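Local coordinates for putative peptide ABC-transport system periplasmic peptide-binding protein (Campylobacter jejuni, PDB 4OEV) that binds nickel(II) outside the cytoplasm as the extracytoplasmic component of an ABC-type importer, in a family generally assigned to peptide transport, at residues W487-Y490 against E491-K494; N145-L148 against N149-S152. All coordinates share one frame; numbering follows the deposited sequence.

Contact 1: residues W487-Y490 against E491-K494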
loop_
_atom_site.group_PDB
_atom_site.type_symbol
_atom_site.label_atom_id
_atom_site.label_comp_id
_atom_site.label_asym_id
_atom_site.label_seq_id
_atom_site.Cartn_x
_atom_site.Cartn_y
_atom_site.Cartn_z
ATOM N N TRP A 487 -2.687 -1.667 13.852
ATOM C CA TRP A 487 -1.990 -2.968 13.918
ATOM C C TRP A 487 -2.107 -3.574 15.318
ATOM O O TRP A 487 -2.080 -4.792 15.435
ATOM C CB TRP A 487 -0.506 -2.849 13.550
ATOM C CG TRP A 487 0.278 -2.131 14.615
ATOM C CD1 TRP A 487 0.378 -0.751 14.774
ATOM C CD2 TRP A 487 1.030 -2.715 15.694
ATOM N NE1 TRP A 487 1.160 -0.468 15.893
ATOM C CE2 TRP A 487 1.559 -1.651 16.470
ATOM C CE3 TRP A 487 1.312 -4.038 16.080
ATOM C CZ2 TRP A 487 2.369 -1.876 17.608
ATOM C CZ3 TRP A 487 2.112 -4.257 17.226
ATOM C CH2 TRP A 487 2.630 -3.182 17.964
ATOM N N ASN A 488 -2.225 -2.748 16.376
ATOM C CA ASN A 488 -2.349 -3.315 17.732
ATOM C C ASN A 488 -3.687 -2.959 18.363
ATOM O O ASN A 488 -3.808 -2.792 19.600
ATOM C CB ASN A 488 -1.182 -2.894 18.652
ATOM C CG ASN A 488 -1.367 -1.526 19.287
ATOM O OD1 ASN A 488 -1.640 -0.524 18.606
ATOM N ND2 ASN A 488 -1.232 -1.477 20.612
ATOM N N VAL A 489 -4.705 -2.846 17.518
ATOM C CA VAL A 489 -6.017 -2.407 17.988
ATOM C C VAL A 489 -6.566 -3.303 19.120
ATOM O O VAL A 489 -7.285 -2.824 19.990
ATOM C CB VAL A 489 -7.039 -2.350 16.836
ATOM C CG1 VAL A 489 -7.277 -3.743 16.274
ATOM C CG2 VAL A 489 -8.340 -1.713 17.329
ATOM N N TYR A 490 -6.176 -4.577 19.158
ATOM C CA TYR A 490 -6.652 -5.442 20.226
ATOM C C TYR A 490 -6.093 -5.067 21.608
ATOM O O TYR A 490 -6.448 -5.695 22.610
ATOM C CB TYR A 490 -6.321 -6.936 19.923
ATOM C CG TYR A 490 -4.866 -7.241 19.571
ATOM C CD1 TYR A 490 -3.930 -7.506 20.562
ATOM C CD2 TYR A 490 -4.436 -7.251 18.239
ATOM C CE1 TYR A 490 -2.609 -7.791 20.251
ATOM C CE2 TYR A 490 -3.120 -7.539 17.911
ATOM C CZ TYR A 490 -2.213 -7.805 18.919
ATOM O OH TYR A 490 -0.899 -8.079 18.605
ATOM N N GLU A 491 -5.175 -4.113 21.667
ATOM C CA GLU A 491 -4.666 -3.630 22.948
ATOM C C GLU A 491 -5.314 -2.291 23.300
ATOM O O GLU A 491 -5.065 -1.755 24.381
ATOM C CB GLU A 491 -3.139 -3.483 22.914
ATOM C CG GLU A 491 -2.418 -4.756 22.536
ATOM C CD GLU A 491 -0.903 -4.637 22.642
ATOM O OE1 GLU A 491 -0.361 -3.579 22.271
ATOM O OE2 GLU A 491 -0.238 -5.602 23.072
ATOM N N TRP A 492 -6.134 -1.749 22.397
ATOM C CA TRP A 492 -6.736 -0.420 22.647
ATOM C C TRP A 492 -7.920 -0.554 23.582
ATOM O O TRP A 492 -8.632 -1.555 23.524
ATOM C CB TRP A 492 -7.214 0.253 21.354
ATOM C CG TRP A 492 -6.189 0.521 20.297
ATOM C CD1 TRP A 492 -4.905 0.075 20.259
ATOM C CD2 TRP A 492 -6.365 1.332 19.114
ATOM N NE1 TRP A 492 -4.276 0.534 19.114
ATOM C CE2 TRP A 492 -5.151 1.311 18.405
ATOM C CE3 TRP A 492 -7.435 2.081 18.598
ATOM C CZ2 TRP A 492 -4.972 1.993 17.188
ATOM C CZ3 TRP A 492 -7.260 2.761 17.395
ATOM C CH2 TRP A 492 -6.035 2.707 16.704
ATOM N N SER A 493 -8.138 0.442 24.447
ATOM C CA SER A 493 -9.296 0.437 25.328
ATOM C C SER A 493 -9.663 1.832 25.842
ATOM O O SER A 493 -8.892 2.791 25.723
ATOM C CB SER A 493 -9.071 -0.474 26.542
ATOM O OG SER A 493 -8.063 0.065 27.374
ATOM N N LYS A 494 -10.865 1.926 26.400
ATOM C CA LYS A 494 -11.334 3.162 27.020
ATOM C C LYS A 494 -11.458 2.960 28.511
ATOM O O LYS A 494 -11.610 1.812 28.968
ATOM C CB LYS A 494 -12.659 3.588 26.427
ATOM C CG LYS A 494 -12.551 3.943 24.966
ATOM C CD LYS A 494 -13.902 3.763 24.335
ATOM C CE LYS A 494 -14.018 4.502 23.046
ATOM N NZ LYS A 494 -15.439 4.468 22.609
ATOM O OXT LYS A 494 -11.356 3.945 29.252
HETATM O O HOH W 1 -9.711 -3.890 21.842
#
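The side chain of N488 meets the indole of W492 at its N-H, where a short 3-10 turn, beginning at V489, carries the chain toward its C-terminus. Two successive i to i+3 backbone bonds define the turn: E491 N donates to N488 O, and W492 N to V489 O at 2.9 Å. The side chain of N488 then bonds to those of E491 and W492, three and four residues on. Its CB lies over the centre of one face of the W487 indole. CG, turned by a chi1 of 83° toward the residues ahead, meets the W492 ring at its edge, in the plane. From there the amide splits its duties. OD1 accepts the indole N-H of W492, NE1 to OD1 2.9 Å, from well above the amide plane. ND2 gives a nearly straight bond to E491 OE1 (2.8 Å, 167°), while K474 NZ forms a salt bridge to that same carboxylate oxygen. K474 N and G472 O supply second partners for OD1 and ND2, so the buried amide is held at both ends and its flip state is fixed. Beside it, V489 CA sits over the five-membered ring of W492 in a CH-pi contact, 3.5 Å from the centroid and 10° off the normal.

Contact 2: residues N145-L148 against N149-S152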
loop_
_atom_site.group_PDB
_atom_site.type_symbol
_atom_site.label_atom_id
_atom_site.label_comp_id
_atom_site.label_asym_id
_atom_site.label_seq_id
_atom_site.Cartn_x
_atom_site.Cartn_y
_atom_site.Cartn_z
ATOM N N ASN A 145 -13.872 -26.808 -0.826
ATOM C CA ASN A 145 -14.820 -27.036 -1.919
ATOM C C ASN A 145 -15.507 -25.774 -2.431
ATOM O O ASN A 145 -16.534 -25.844 -3.114
ATOM C CB ASN A 145 -15.869 -28.054 -1.496
ATOM C CG ASN A 145 -15.294 -29.435 -1.374
ATOM O OD1 ASN A 145 -14.382 -29.786 -2.119
ATOM N ND2 ASN A 145 -15.823 -30.239 -0.445
ATOM N N GLU A 146 -14.921 -24.619 -2.122
ATOM C CA GLU A 146 -15.500 -23.370 -2.537
ATOM C C GLU A 146 -14.759 -22.787 -3.739
ATOM O O GLU A 146 -13.581 -23.086 -3.972
ATOM C CB GLU A 146 -15.475 -22.399 -1.365
ATOM C CG GLU A 146 -16.494 -22.783 -0.284
ATOM C CD GLU A 146 -17.906 -22.398 -0.685
ATOM O OE1 GLU A 146 -18.168 -21.185 -0.856
ATOM O OE2 GLU A 146 -18.739 -23.302 -0.864
ATOM N N ASN A 147 -15.465 -21.959 -4.497
ATOM C CA ASN A 147 -14.823 -21.065 -5.461
ATOM C C ASN A 147 -14.355 -19.852 -4.702
ATOM O O ASN A 147 -15.150 -18.997 -4.322
ATOM C CB ASN A 147 -15.784 -20.702 -6.579
ATOM C CG ASN A 147 -15.125 -19.879 -7.687
ATOM O OD1 ASN A 147 -14.060 -19.277 -7.502
ATOM N ND2 ASN A 147 -15.736 -19.904 -8.861
ATOM N N LEU A 148 -13.049 -19.785 -4.466
ATOM C CA LEU A 148 -12.483 -18.757 -3.634
ATOM C C LEU A 148 -12.848 -17.356 -4.137
ATOM O O LEU A 148 -12.928 -16.413 -3.346
ATOM C CB LEU A 148 -10.967 -18.920 -3.559
ATOM C CG LEU A 148 -10.315 -18.159 -2.392
ATOM C CD1 LEU A 148 -10.650 -18.855 -1.049
ATOM C CD2 LEU A 148 -8.820 -18.039 -2.607
ATOM N N ASN A 149 -13.062 -17.234 -5.446
ATOM C CA ASN A 149 -13.380 -15.954 -6.075
ATOM C C ASN A 149 -14.709 -15.341 -5.650
ATOM O O ASN A 149 -14.819 -14.120 -5.490
ATOM C CB ASN A 149 -13.383 -16.083 -7.612
ATOM C CG ASN A 149 -12.035 -16.532 -8.172
ATOM O OD1 ASN A 149 -11.161 -15.714 -8.395
ATOM N ND2 ASN A 149 -11.899 -17.821 -8.464
ATOM N N THR A 150 -15.719 -16.187 -5.479
ATOM C CA THR A 150 -17.074 -15.685 -5.327
ATOM C C THR A 150 -17.769 -16.199 -4.073
ATOM O O THR A 150 -18.932 -15.904 -3.863
ATOM C CB THR A 150 -17.912 -16.058 -6.561
ATOM O OG1 THR A 150 -17.866 -17.473 -6.749
ATOM C CG2 THR A 150 -17.344 -15.392 -7.858
ATOM N N SER A 151 -17.060 -16.961 -3.245
ATOM C CA SER A 151 -17.665 -17.653 -2.078
ATOM C C SER A 151 -18.351 -16.662 -1.147
ATOM O O SER A 151 -17.886 -15.528 -1.013
ATOM C CB SER A 151 -16.597 -18.420 -1.301
ATOM O OG SER A 151 -17.135 -19.118 -0.176
ATOM N N SER A 152 -19.447 -17.088 -0.512
ATOM C CA SER A 152 -20.157 -16.214 0.422
ATOM C C SER A 152 -19.322 -16.010 1.684
ATOM O O SER A 152 -19.526 -15.039 2.429
ATOM C CB SER A 152 -21.538 -16.772 0.744
ATOM O OG SER A 152 -21.470 -18.075 1.309
HETATM O O HOH W 2 -20.392 -19.595 -1.325
#
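N147 and N149 lock together through a single oxygen, a compact example of how an asparagine side chain can organise a turn. N147 OD1 accepts twice from N149: ND2 donates at 2.8 Å, in the carbonyl plane of N147, and the backbone N donates at 3.1 Å from a direction tilted out of that plane. A chi1 of -174° sets CG trans to the N of N147 and carries OD1 toward N149, within reach of both its N-H groups; the two amide planes stand almost perpendicular, 87° apart. The OD1 to N149 N bond makes this an Asx turn, and the main chain closes over it: T150 N donates to N147 O at 3.1 Å, a beta-turn bond spanning 147-150, while S151 N adds a weak bond to the same carbonyl. The turn belongs to the loop that leads from helix 140-143 toward strand 163-169. N149 reaches beyond it as well, ND2 to K95 O and OD1 to N97 ND2. Farther along, S151 points its CB toward E146, whose chain bends at chi2. S151 OG is modelled as a donor to E146 OE1, but at 2.4 Å the separation is implausibly short and doubtful. A water links E146 OE1 to S152 N, 2.8 Å from each.

In the fold
Contact 2 comes first along the chain, in the loop between helix 140-143 and strand 163-169, and contact 1 closes the chain at its C-terminus, beyond strand 454-467. Their centres are about 32 Å apart and their nearest atoms about 22 Å, so neither touches the other. The mixed sheet of strands 6-11, 191-196, 173-178 and 163-169 relates them: contact 1 packs on one outer strand, 6-11, through L7 and I9, whereas the loop of contact 2 runs on toward the other, 163-169. Neither contact supplies a residue of the nickel site, formed by H26, H480 and H481. Each is a local turn away from those ligands, one in a loop between helix and strand, the other at the C-terminus beside strand 6-11.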